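Local coordinates for protein MlnE (Bacillus amyloliquefaciens subsp. plantarum, PDB 5D2E) that probably reduces beta-keto groups of growing polyketide intermediates with NADPH, as the B-type ketoreductase at the N-terminal end of a macrolactin assembly-line protein, at residues 408-413 with 419-424; 382-387 with 426-431; 187-192 with 251-256; 199-204 with 366-371. All coordinates share one frame; numbering follows the deposited sequence.

Interaction 1. Residues 408-413 with 419-424; sequences SLSAVL and SDYAFA. With NAP (NADP nicotinamide-adenine-dinucleotide phosphate), chain B.
A buried packing contact at the NADP site joins S408 and S410, where strand 402-408 gives way to a short 3-10 turn, to Y421 and A422 near the start of helix 419-437. No hydrogen bond links the two segments, which meet by packing alone. A422 CB rests 3.3 Å from S410 O, and A411 CB lies against A422 O. The two serine hydroxyls come up obliquely to the CD2-CE2 part of the Y421 ring: S410 OG is 3.4 Å from Y421 CD2, and S408 OG is 3.6 Å from Y421 CE2. The hydroxyls are themselves paired, S408 OG to S410 OG at 2.9 Å, and either may donate. With CG anti to the backbone N (chi1 -176°), the Y421 ring is carried across the serines toward the cofactor. There the ribose hydroxyl O2D of NADP sits at the ring edge, hydrogen-bonded to Y421 OH; the modelled bond is so short that its exact length is doubtful. S408 CB also touches the cofactor, 3.9 Å from C6N of the nicotinamide ring. K384 and N425 stand close by, and with S408 and Y421 they match the serine, tyrosine, lysine and asparagine set of the short-chain dehydrogenase/reductase family. Y421 OH and S408 OG, 4.2 Å apart beside the nicotinamide, are thus consistent with a pair positioned to act on a substrate carbonyl.

Interaction 2. Residues 382-387 with 426-431; sequences APKVFG and GCMDGF. With NAP (NADP nicotinamide-adenine-dinucleotide phosphate), chain B.
The flat group that touches across this contact is the peptide carbonyl of K384, whose O is met by M428 CG at 3.3 Å; no aromatic ring takes part between the segments. P383 stands above the adenine plane of NADP near its amino group, with P383 CB 4.0 Å from N6A. Further along the lysine, the two long side chains cross obliquely: K384 CG lies 3.9 Å from M428 SD, and M428 CE comes to 3.6 Å from K384 NZ. The methionine can do this because its chain bends at the sulfur (chi3 -58°), folding the methyl back beside the nitrogen of K384. In polyketide ketoreductases of the short-chain dehydrogenase/reductase family, the lysine and asparagine have exchanged places relative to the usual YxxxK motif, and K384 and N425 fit that pattern. K384 NZ holds the nicotinamide ribose by a hydrogen bond of 2.7 Å to O3D and a weak one of 3.2 Å to O2D, while N425 OD1 accepts a further bond from K384 NZ. On the side away from the cofactor, V385 CG2 packs on C427 CB at 3.9 Å, with F423 of the same helix also against V385. T388 OG1 is hydrogen-bonded to K384 O.

Interaction 3. Residues 187-192 with 251-256; sequences IYNAVE and YKRQLQ
N189 and E192, one turn apart on helix 186-201, both face R253 of strand 249-257, and their side chains alone make the contact. N189 comes first along the helix. The N189 and R253 side chains come from opposite directions, and the amide meets the guanidinium near its edge. N189 ND2 lies 3.4 Å from R253 NH2, but both atoms are donors, so this is proximity without a hydrogen bond; N189 ND2 instead has a weak bond to Y177 OH. E192 follows, its chain extended and CG anti to the backbone N, which carries the carboxylate across to the arginine. There R253 NH2 donates to E192 OE1 over 3.2 Å, forming a salt bridge. The bond is bent, 142° at the hydrogen. Carboxylate and guanidinium are almost parallel, 7° apart, but offset, so the donor meets the syn side of E192 OE1 from 31° out of the carboxylate plane. The other oxygen, E192 OE2, has a long, weak ion pair with K196 one turn further on. This is surface packing away from the cofactor site, tying helix 186-201 to strand 249-257. F242 of strand 242-245 packs against N189, E192 and R253 alike, M40 and W42 of strand 35-46 touch the arginine, and the inner side of the same helix, at A190, rests on F423 and C427 of helix 419-437.

Interaction 4. Residues 199-204 with 366-371; sequences QAENPN and DAFIIK
E201, at the last turn of helix 186-201, supplies the helix side of this contact, reaching F368 and I369 of the loop 366-371 with both its carboxylate and its aliphatic stem. E201 OE1 accepts a nearly straight hydrogen bond from I369 N, 2.8 Å long with 167° at the hydrogen, on its syn side and 22° out of the carboxylate plane. The stem meanwhile lies over one face of the F368 ring: E201 CG is 4.0 Å from the ring centroid, a CH-pi contact, and the carboxylate continues stacked at 17° to the ring plane. The extended E201 chain and the F368 side chain run past each other in opposite directions. Two waters extend the grip, one donating to E201 OE2 and A367 O, the other donating to E201 OE1 and accepting from I370 N. Beyond these, G417 N is hydrogen-bonded to E201 OE2, and the backbones of G417 and A367 are bonded to each other. After E201 the chain leaves the helix through an Asx turn, in which N204 N donates to N202 OD1. The carboxylate ties backbone amides of a loop to a helix end, directly and through water, where the N-terminal part, probably the structural subdomain seen in polyketide ketoreductases, meets the NADP-binding part.

How the interactions relate
From the N terminus, helix 186-201 opens two contacts. Interaction 3 starts first and closes a loop at strand 249-257. Interaction 4 starts within that loop and closes only at 366-371, so the two cross and bind one helix to both a strand and the distant cofactor-binding half. Interaction 2 then opens at 382-387 and closes at 426-431, enclosing the much shorter loop of interaction 1. These last two share helix 419-437 and NADP, and they touch where A411 CB meets D429 OD2. Helix 419-437 also joins them to interaction 3, through A190 against F423 and C427, and S419 meets I369 of interaction 4. Interactions 2 and 4 do not touch.

Interaction 1. Residues 408-413 with 419-424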
# COMPACT_ATOMS: atom_id res chain seq x y z
N SER A 408 -2.16 -6.32 -3.46
CA SER A 408 -1.88 -7.56 -2.83
C SER A 408 -2.48 -7.53 -1.46
O SER A 408 -2.49 -6.51 -0.76
CB SER A 408 -0.34 -7.76 -2.75
OG SER A 408 -0.02 -8.83 -1.89
N LEU A 409 -2.98 -8.68 -1.05
CA LEU A 409 -3.38 -8.93 0.27
C LEU A 409 -2.27 -8.74 1.31
O LEU A 409 -2.58 -8.44 2.47
CB LEU A 409 -4.01 -10.32 0.38
CG LEU A 409 -4.81 -10.71 1.61
CD1 LEU A 409 -6.03 -9.80 1.77
CD2 LEU A 409 -5.22 -12.17 1.46
N SER A 410 -1.01 -8.80 0.89
CA SER A 410 0.11 -8.44 1.74
C SER A 410 0.04 -6.99 2.30
O SER A 410 0.64 -6.71 3.33
CB SER A 410 1.44 -8.67 1.04
OG SER A 410 1.72 -7.63 0.10
N ALA A 411 -0.73 -6.10 1.64
CA ALA A 411 -0.89 -4.72 2.15
C ALA A 411 -1.67 -4.71 3.45
O ALA A 411 -1.56 -3.80 4.31
CB ALA A 411 -1.56 -3.84 1.08
N VAL A 412 -2.46 -5.74 3.64
CA VAL A 412 -3.36 -5.86 4.77
C VAL A 412 -2.97 -6.93 5.76
O VAL A 412 -3.14 -6.74 6.96
CB VAL A 412 -4.83 -6.07 4.28
CG1 VAL A 412 -5.70 -6.25 5.48
CG2 VAL A 412 -5.32 -4.83 3.52
N LEU A 413 -2.47 -8.07 5.28
CA LEU A 413 -2.04 -9.14 6.14
C LEU A 413 -0.64 -9.50 5.64
O LEU A 413 -0.46 -10.43 4.82
CB LEU A 413 -2.98 -10.33 5.93
CG LEU A 413 -4.49 -10.15 6.19
CD1 LEU A 413 -5.28 -11.27 5.51
CD2 LEU A 413 -4.78 -10.10 7.68
N SER A 419 8.12 -6.47 3.42
CA SER A 419 7.76 -5.15 4.01
C SER A 419 7.58 -4.01 2.95
O SER A 419 6.64 -3.21 3.05
CB SER A 419 8.75 -4.75 5.08
OG SER A 419 10.01 -4.63 4.53
N ASP A 420 8.47 -3.95 1.98
CA ASP A 420 8.49 -2.93 0.95
C ASP A 420 7.43 -3.25 -0.09
O ASP A 420 6.73 -2.34 -0.58
CB ASP A 420 9.84 -2.75 0.26
CG ASP A 420 10.53 -4.09 -0.12
OD1 ASP A 420 10.06 -5.16 0.33
OD2 ASP A 420 11.50 -4.05 -0.86
N TYR A 421 7.23 -4.53 -0.36
CA TYR A 421 6.15 -4.98 -1.27
C TYR A 421 4.78 -4.64 -0.70
O TYR A 421 3.90 -4.14 -1.41
CB TYR A 421 6.28 -6.50 -1.52
CG TYR A 421 5.31 -7.11 -2.50
CD1 TYR A 421 5.45 -6.91 -3.88
CD2 TYR A 421 4.31 -7.95 -2.05
CE1 TYR A 421 4.56 -7.48 -4.78
CE2 TYR A 421 3.43 -8.55 -2.96
CZ TYR A 421 3.56 -8.31 -4.30
OH TYR A 421 2.68 -8.92 -5.13
N ALA A 422 4.58 -4.91 0.59
CA ALA A 422 3.35 -4.61 1.29
C ALA A 422 3.10 -3.10 1.24
O ALA A 422 1.99 -2.68 0.89
CB ALA A 422 3.42 -5.11 2.71
N PHE A 423 4.14 -2.30 1.50
CA PHE A 423 4.05 -0.85 1.41
C PHE A 423 3.64 -0.39 0.00
O PHE A 423 2.75 0.45 -0.16
CB PHE A 423 5.39 -0.22 1.80
CG PHE A 423 5.47 1.25 1.52
CD1 PHE A 423 4.98 2.15 2.45
CD2 PHE A 423 5.93 1.72 0.34
CE1 PHE A 423 5.03 3.50 2.24
CE2 PHE A 423 5.91 3.09 0.07
CZ PHE A 423 5.48 3.98 1.05
N ALA A 424 4.35 -0.89 -1.02
CA ALA A 424 4.11 -0.48 -2.38
C ALA A 424 2.62 -0.74 -2.79
O ALA A 424 1.95 0.11 -3.39
CB ALA A 424 5.07 -1.14 -3.31
PA NAP B . 4.76 -11.34 -13.05
O1A NAP B . 4.42 -12.52 -14.00
O2A NAP B . 6.18 -11.01 -12.61
O5B NAP B . 4.24 -10.06 -13.88
C5B NAP B . 4.59 -8.76 -13.43
C4B NAP B . 5.10 -8.07 -14.68
O4B NAP B . 5.48 -6.73 -14.32
C3B NAP B . 6.37 -8.71 -15.30
O3B NAP B . 6.07 -9.29 -16.58
C2B NAP B . 7.33 -7.53 -15.49
O2B NAP B . 7.95 -7.57 -16.75
C1B NAP B . 6.41 -6.31 -15.29
N9A NAP B . 7.08 -5.13 -14.74
C8A NAP B . 7.82 -5.04 -13.57
N7A NAP B . 8.35 -3.77 -13.42
C5A NAP B . 7.88 -3.04 -14.44
C6A NAP B . 8.03 -1.67 -14.89
N6A NAP B . 8.77 -0.83 -14.11
N1A NAP B . 7.44 -1.30 -16.11
C2A NAP B . 6.71 -2.18 -16.82
N3A NAP B . 6.53 -3.48 -16.46
C4A NAP B . 7.07 -3.95 -15.33
O3 NAP B . 3.84 -11.41 -11.70
PN NAP B . 2.27 -11.82 -11.61
O1N NAP B . 2.13 -13.07 -10.76
O2N NAP B . 1.71 -11.61 -12.99
O5D NAP B . 1.57 -10.66 -10.73
C5D NAP B . 1.18 -9.47 -11.46
C4D NAP B . 0.67 -8.36 -10.52
O4D NAP B . -0.33 -8.84 -9.62
C3D NAP B . 1.83 -7.86 -9.65
O3D NAP B . 1.77 -6.45 -9.59
C2D NAP B . 1.61 -8.51 -8.30
O2D NAP B . 2.19 -7.74 -7.21
C1D NAP B . 0.07 -8.71 -8.23
N1N NAP B . -0.25 -9.88 -7.37
C2N NAP B . -0.03 -11.18 -7.81
C3N NAP B . -0.31 -12.32 -7.04
C7N NAP B . -0.07 -13.76 -7.57
O7N NAP B . -0.26 -14.74 -6.84
N7N NAP B . 0.32 -14.02 -8.83
C4N NAP B . -0.79 -12.12 -5.74
C5N NAP B . -0.97 -10.80 -5.28
C6N NAP B . -0.71 -9.70 -6.11
P2B NAP B . 9.39 -6.87 -17.10
O1X NAP B . 10.46 -7.44 -16.18
O2X NAP B . 9.62 -7.17 -18.62
O3X NAP B . 9.19 -5.40 -16.84

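Interaction 2. Residues 382-387 with 426-431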
# COMPACT_ATOMS: atom_id res chain seq x y z
N ALA A 382 9.24 0.82 -7.14
CA ALA A 382 9.20 1.67 -8.33
C ALA A 382 7.92 1.52 -9.15
O ALA A 382 7.32 2.53 -9.47
CB ALA A 382 10.42 1.39 -9.24
N PRO A 383 7.51 0.29 -9.50
CA PRO A 383 6.35 0.25 -10.40
C PRO A 383 5.00 0.58 -9.79
O PRO A 383 4.07 1.02 -10.51
CB PRO A 383 6.33 -1.19 -10.90
CG PRO A 383 7.10 -1.98 -9.87
CD PRO A 383 8.11 -1.04 -9.32
N LYS A 384 4.87 0.31 -8.50
CA LYS A 384 3.60 0.42 -7.78
C LYS A 384 3.45 1.79 -7.07
O LYS A 384 2.36 2.23 -6.81
CB LYS A 384 3.51 -0.74 -6.78
CG LYS A 384 3.16 -2.07 -7.43
CD LYS A 384 3.28 -3.21 -6.52
CE LYS A 384 2.96 -4.54 -7.21
NZ LYS A 384 1.55 -4.65 -7.58
N VAL A 385 4.56 2.43 -6.71
CA VAL A 385 4.49 3.79 -6.15
C VAL A 385 4.60 4.80 -7.27
O VAL A 385 3.59 5.37 -7.67
CB VAL A 385 5.46 4.00 -5.01
CG1 VAL A 385 5.41 5.46 -4.52
CG2 VAL A 385 5.15 3.01 -3.91
N PHE A 386 5.77 4.93 -7.87
CA PHE A 386 5.97 5.91 -8.95
C PHE A 386 5.21 5.56 -10.20
O PHE A 386 4.57 6.43 -10.83
CB PHE A 386 7.45 6.04 -9.26
CG PHE A 386 8.23 6.67 -8.16
CD1 PHE A 386 8.25 8.05 -8.05
CD2 PHE A 386 8.91 5.91 -7.24
CE1 PHE A 386 8.97 8.65 -7.07
CE2 PHE A 386 9.66 6.52 -6.25
CZ PHE A 386 9.66 7.90 -6.15
N GLY A 387 5.23 4.29 -10.58
CA GLY A 387 4.58 3.86 -11.82
C GLY A 387 3.10 4.17 -11.85
O GLY A 387 2.58 4.71 -12.81
N GLY A 426 0.14 -1.06 -0.67
CA GLY A 426 -0.69 -0.24 0.19
C GLY A 426 -0.76 1.19 -0.34
O GLY A 426 -1.79 1.87 -0.18
N CYS A 427 0.30 1.62 -1.00
CA CYS A 427 0.33 2.91 -1.64
C CYS A 427 -0.71 3.03 -2.80
O CYS A 427 -1.44 4.02 -2.84
CB CYS A 427 1.72 3.23 -2.04
SG CYS A 427 1.83 4.87 -2.70
N MET A 428 -0.84 2.02 -3.64
CA MET A 428 -1.92 1.99 -4.61
C MET A 428 -3.28 2.04 -3.98
O MET A 428 -4.16 2.70 -4.49
CB MET A 428 -1.82 0.74 -5.52
CG MET A 428 -0.52 0.67 -6.24
SD MET A 428 -0.37 -0.45 -7.63
CE MET A 428 -0.77 -2.03 -6.88
N ASP A 429 -3.47 1.27 -2.91
CA ASP A 429 -4.72 1.24 -2.23
C ASP A 429 -5.17 2.68 -1.79
O ASP A 429 -6.35 3.06 -2.00
CB ASP A 429 -4.70 0.35 -1.01
CG ASP A 429 -4.32 -1.11 -1.30
OD1 ASP A 429 -4.39 -1.57 -2.45
OD2 ASP A 429 -3.99 -1.80 -0.30
N GLY A 430 -4.25 3.44 -1.21
CA GLY A 430 -4.50 4.83 -0.83
C GLY A 430 -4.59 5.80 -2.02
O GLY A 430 -5.36 6.78 -1.97
N PHE A 431 -3.92 5.47 -3.12
CA PHE A 431 -3.92 6.33 -4.27
C PHE A 431 -5.30 6.45 -4.90
O PHE A 431 -5.60 7.42 -5.62
CB PHE A 431 -2.88 5.89 -5.30
CG PHE A 431 -2.67 6.89 -6.42
CD1 PHE A 431 -2.02 8.10 -6.19
CD2 PHE A 431 -3.17 6.64 -7.70
CE1 PHE A 431 -1.85 9.04 -7.22
CE2 PHE A 431 -2.94 7.54 -8.74
CZ PHE A 431 -2.31 8.74 -8.51
PA NAP B . 4.76 -11.34 -13.05
O1A NAP B . 4.42 -12.52 -14.00
O2A NAP B . 6.18 -11.01 -12.61
O5B NAP B . 4.24 -10.06 -13.88
C5B NAP B . 4.59 -8.76 -13.43
C4B NAP B . 5.10 -8.07 -14.68
O4B NAP B . 5.48 -6.73 -14.32
C3B NAP B . 6.37 -8.71 -15.30
O3B NAP B . 6.07 -9.29 -16.58
C2B NAP B . 7.33 -7.53 -15.49
O2B NAP B . 7.95 -7.57 -16.75
C1B NAP B . 6.41 -6.31 -15.29
N9A NAP B . 7.08 -5.13 -14.74
C8A NAP B . 7.82 -5.04 -13.57
N7A NAP B . 8.35 -3.77 -13.42
C5A NAP B . 7.88 -3.04 -14.44
C6A NAP B . 8.03 -1.67 -14.89
N6A NAP B . 8.77 -0.83 -14.11
N1A NAP B . 7.44 -1.30 -16.11
C2A NAP B . 6.71 -2.18 -16.82
N3A NAP B . 6.53 -3.48 -16.46
C4A NAP B . 7.07 -3.95 -15.33
O3 NAP B . 3.84 -11.41 -11.70
PN NAP B . 2.27 -11.82 -11.61
O1N NAP B . 2.13 -13.07 -10.76
O2N NAP B . 1.71 -11.61 -12.99
O5D NAP B . 1.57 -10.66 -10.73
C5D NAP B . 1.18 -9.47 -11.46
C4D NAP B . 0.67 -8.36 -10.52
O4D NAP B . -0.33 -8.84 -9.62
C3D NAP B . 1.83 -7.86 -9.65
O3D NAP B . 1.77 -6.45 -9.59
C2D NAP B . 1.61 -8.51 -8.30
O2D NAP B . 2.19 -7.74 -7.21
C1D NAP B . 0.07 -8.71 -8.23
N1N NAP B . -0.25 -9.88 -7.37
C2N NAP B . -0.03 -11.18 -7.81
C3N NAP B . -0.31 -12.32 -7.04
C7N NAP B . -0.07 -13.76 -7.57
O7N NAP B . -0.26 -14.74 -6.84
N7N NAP B . 0.32 -14.02 -8.83
C4N NAP B . -0.79 -12.12 -5.74
C5N NAP B . -0.97 -10.80 -5.28
C6N NAP B . -0.71 -9.70 -6.11
P2B NAP B . 9.39 -6.87 -17.10
O1X NAP B . 10.46 -7.44 -16.18
O2X NAP B . 9.62 -7.17 -18.62
O3X NAP B . 9.19 -5.40 -16.84

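Interaction 3. Residues 187-192 with 251-256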
# COMPACT_ATOMS: atom_id res chain seq x y z
N ILE A 187 1.19 7.95 0.30
CA ILE A 187 2.49 7.47 0.75
C ILE A 187 2.51 7.30 2.27
O ILE A 187 2.75 6.18 2.81
CB ILE A 187 3.62 8.36 0.25
CG1 ILE A 187 3.75 8.21 -1.24
CG2 ILE A 187 4.94 8.06 0.90
CD1 ILE A 187 4.77 9.11 -1.91
N TYR A 188 2.12 8.35 2.99
CA TYR A 188 2.24 8.22 4.42
C TYR A 188 1.28 7.18 4.99
O TYR A 188 1.62 6.48 5.94
CB TYR A 188 2.04 9.57 5.10
CG TYR A 188 3.02 10.63 4.78
CD1 TYR A 188 4.31 10.34 4.48
CD2 TYR A 188 2.68 11.98 4.88
CE1 TYR A 188 5.24 11.33 4.23
CE2 TYR A 188 3.60 12.97 4.65
CZ TYR A 188 4.89 12.67 4.35
OH TYR A 188 5.86 13.65 4.14
N ASN A 189 0.09 7.06 4.40
CA ASN A 189 -0.91 6.08 4.85
C ASN A 189 -0.42 4.60 4.62
O ASN A 189 -0.65 3.71 5.42
CB ASN A 189 -2.21 6.36 4.05
CG ASN A 189 -3.26 5.31 4.27
OD1 ASN A 189 -3.52 4.50 3.37
ND2 ASN A 189 -3.81 5.27 5.44
N ALA A 190 0.38 4.42 3.59
CA ALA A 190 0.91 3.07 3.23
C ALA A 190 1.92 2.52 4.23
O ALA A 190 2.15 1.31 4.32
CB ALA A 190 1.45 3.05 1.82
N VAL A 191 2.51 3.38 5.05
CA VAL A 191 3.43 2.93 6.07
C VAL A 191 2.89 1.90 7.01
O VAL A 191 3.65 1.06 7.43
CB VAL A 191 3.97 4.14 6.86
CG1 VAL A 191 4.79 3.74 8.05
CG2 VAL A 191 4.76 5.06 5.92
N GLU A 192 1.59 1.92 7.28
CA GLU A 192 0.98 0.95 8.11
C GLU A 192 1.30 -0.49 7.64
O GLU A 192 1.57 -1.35 8.46
CB GLU A 192 -0.53 1.13 8.10
CG GLU A 192 -1.27 0.10 8.93
CD GLU A 192 -2.73 -0.11 8.48
OE1 GLU A 192 -3.14 0.43 7.42
OE2 GLU A 192 -3.47 -0.82 9.20
N TYR A 251 -11.14 7.12 14.31
CA TYR A 251 -11.71 5.95 13.68
C TYR A 251 -10.67 4.90 13.29
O TYR A 251 -9.49 5.21 12.98
CB TYR A 251 -12.68 6.33 12.55
CG TYR A 251 -12.39 7.60 11.82
CD1 TYR A 251 -12.77 8.84 12.31
CD2 TYR A 251 -11.71 7.56 10.60
CE1 TYR A 251 -12.43 10.03 11.65
CE2 TYR A 251 -11.35 8.75 9.88
CZ TYR A 251 -11.71 9.99 10.41
OH TYR A 251 -11.32 11.11 9.65
N LYS A 252 -11.12 3.65 13.38
CA LYS A 252 -10.36 2.51 13.06
C LYS A 252 -11.09 1.67 12.01
O LYS A 252 -12.30 1.78 11.87
CB LYS A 252 -10.24 1.66 14.31
CG LYS A 252 -9.30 2.20 15.37
CD LYS A 252 -8.93 1.05 16.30
CE LYS A 252 -7.70 1.35 17.11
NZ LYS A 252 -8.01 2.55 17.94
N ARG A 253 -10.34 0.83 11.33
CA ARG A 253 -10.88 0.11 10.21
C ARG A 253 -10.49 -1.37 10.23
O ARG A 253 -9.40 -1.72 10.70
CB ARG A 253 -10.47 0.70 8.88
CG ARG A 253 -9.02 0.47 8.55
CD ARG A 253 -8.63 0.96 7.18
NE ARG A 253 -7.21 1.28 7.14
CZ ARG A 253 -6.66 2.11 6.26
NH1 ARG A 253 -7.39 2.69 5.30
NH2 ARG A 253 -5.37 2.39 6.35
N GLN A 254 -11.36 -2.20 9.66
CA GLN A 254 -11.02 -3.61 9.45
C GLN A 254 -11.77 -4.16 8.28
O GLN A 254 -12.81 -3.63 7.91
CB GLN A 254 -11.30 -4.43 10.72
CG GLN A 254 -12.75 -4.77 10.93
CD GLN A 254 -12.97 -5.49 12.23
OE1 GLN A 254 -13.76 -5.05 13.06
NE2 GLN A 254 -12.23 -6.58 12.43
N LEU A 255 -11.22 -5.22 7.66
CA LEU A 255 -11.84 -5.86 6.52
C LEU A 255 -13.03 -6.65 6.98
O LEU A 255 -12.95 -7.30 7.97
CB LEU A 255 -10.87 -6.81 5.85
CG LEU A 255 -9.85 -6.13 4.93
CD1 LEU A 255 -8.93 -7.25 4.41
CD2 LEU A 255 -10.47 -5.37 3.77
N GLN A 256 -14.13 -6.56 6.26
CA GLN A 256 -15.30 -7.36 6.54
C GLN A 256 -15.87 -7.77 5.23
O GLN A 256 -15.71 -7.05 4.20
CB GLN A 256 -16.31 -6.57 7.34
CG GLN A 256 -15.88 -6.42 8.80
CD GLN A 256 -16.91 -5.69 9.63
OE1 GLN A 256 -18.11 -5.80 9.40
NE2 GLN A 256 -16.44 -4.91 10.60

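Interaction 4. Residues 199-204 with 366-371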
# COMPACT_ATOMS: atom_id res chain seq x y z
N GLN A 199 6.59 -5.73 12.47
CA GLN A 199 6.13 -6.39 13.65
C GLN A 199 6.10 -7.94 13.46
O GLN A 199 6.39 -8.67 14.39
CB GLN A 199 4.77 -5.88 14.09
CG GLN A 199 4.41 -6.32 15.49
CD GLN A 199 3.23 -5.61 16.13
OE1 GLN A 199 2.55 -6.18 16.95
NE2 GLN A 199 2.98 -4.43 15.77
N ALA A 200 5.74 -8.41 12.26
CA ALA A 200 5.71 -9.87 12.01
C ALA A 200 7.14 -10.41 12.01
O ALA A 200 7.38 -11.51 12.47
CB ALA A 200 5.03 -10.17 10.70
N GLU A 201 8.10 -9.62 11.52
CA GLU A 201 9.49 -10.00 11.52
C GLU A 201 10.14 -9.90 12.87
O GLU A 201 11.04 -10.69 13.16
CB GLU A 201 10.26 -9.16 10.53
CG GLU A 201 9.86 -9.43 9.10
CD GLU A 201 10.60 -8.60 8.09
OE1 GLU A 201 11.62 -7.90 8.44
OE2 GLU A 201 10.14 -8.64 6.92
N ASN A 202 9.77 -8.90 13.67
CA ASN A 202 10.30 -8.77 15.03
C ASN A 202 9.19 -8.48 16.02
O ASN A 202 8.85 -7.31 16.27
CB ASN A 202 11.45 -7.79 15.12
CG ASN A 202 12.00 -7.71 16.56
OD1 ASN A 202 11.57 -8.47 17.45
ND2 ASN A 202 12.87 -6.73 16.81
N PRO A 203 8.62 -9.55 16.62
CA PRO A 203 7.45 -9.33 17.45
C PRO A 203 7.72 -8.55 18.73
O PRO A 203 6.80 -8.12 19.36
CB PRO A 203 6.96 -10.73 17.79
CG PRO A 203 7.51 -11.61 16.73
CD PRO A 203 8.82 -10.98 16.31
N ASN A 204 8.96 -8.38 19.11
CA ASN A 204 9.26 -7.46 20.20
C ASN A 204 9.11 -5.95 19.86
O ASN A 204 9.26 -5.13 20.75
CB ASN A 204 10.68 -7.70 20.61
CG ASN A 204 10.83 -9.03 21.33
OD1 ASN A 204 9.97 -9.44 22.12
ND2 ASN A 204 11.89 -9.68 21.06
N ASP A 366 11.74 -10.70 -1.98
CA ASP A 366 11.52 -10.90 -0.54
C ASP A 366 12.86 -10.95 0.24
O ASP A 366 13.86 -11.49 -0.27
CB ASP A 366 10.71 -12.19 -0.33
CG ASP A 366 9.20 -12.03 -0.70
OD1 ASP A 366 8.71 -10.93 -1.10
OD2 ASP A 366 8.48 -13.02 -0.53
N ALA A 367 12.90 -10.26 1.39
CA ALA A 367 14.01 -10.31 2.35
C ALA A 367 13.51 -9.59 3.61
O ALA A 367 12.76 -8.57 3.51
CB ALA A 367 15.24 -9.59 1.80
N PHE A 368 13.92 -10.08 4.77
CA PHE A 368 13.62 -9.45 6.02
C PHE A 368 14.29 -8.08 6.00
O PHE A 368 15.32 -7.85 5.36
CB PHE A 368 14.17 -10.29 7.22
CG PHE A 368 13.24 -11.38 7.71
CD1 PHE A 368 12.55 -12.19 6.81
CD2 PHE A 368 13.09 -11.63 9.08
CE1 PHE A 368 11.74 -13.21 7.25
CE2 PHE A 368 12.28 -12.67 9.54
CZ PHE A 368 11.61 -13.46 8.61
N ILE A 369 13.71 -7.17 6.77
CA ILE A 369 14.25 -5.81 6.92
C ILE A 369 15.74 -5.83 7.28
O ILE A 369 16.49 -5.02 6.78
CB ILE A 369 13.44 -5.06 8.02
CG1 ILE A 369 12.19 -4.48 7.42
CG2 ILE A 369 14.22 -3.88 8.62
CD1 ILE A 369 12.52 -3.34 6.46
N ILE A 370 16.15 -6.76 8.15
CA ILE A 370 17.57 -6.85 8.58
C ILE A 370 18.51 -7.11 7.40
O ILE A 370 19.65 -6.75 7.50
CB ILE A 370 17.85 -7.92 9.70
CG1 ILE A 370 17.27 -9.30 9.36
CG2 ILE A 370 17.25 -7.48 11.00
CD1 ILE A 370 17.50 -10.40 10.40
N LYS A 371 18.02 -7.72 6.31
CA LYS A 371 18.81 -8.05 5.13
C LYS A 371 18.49 -7.20 3.91
O LYS A 371 19.17 -7.31 2.89
CB LYS A 371 18.58 -9.50 4.77
CG LYS A 371 18.84 -10.45 5.94
CD LYS A 371 20.13 -11.25 5.83
CE LYS A 371 19.89 -12.48 4.96
NZ LYS A 371 20.84 -13.60 5.25
O HOH W 1 10.61 -7.30 4.73
O HOH W 2 13.90 -8.08 9.95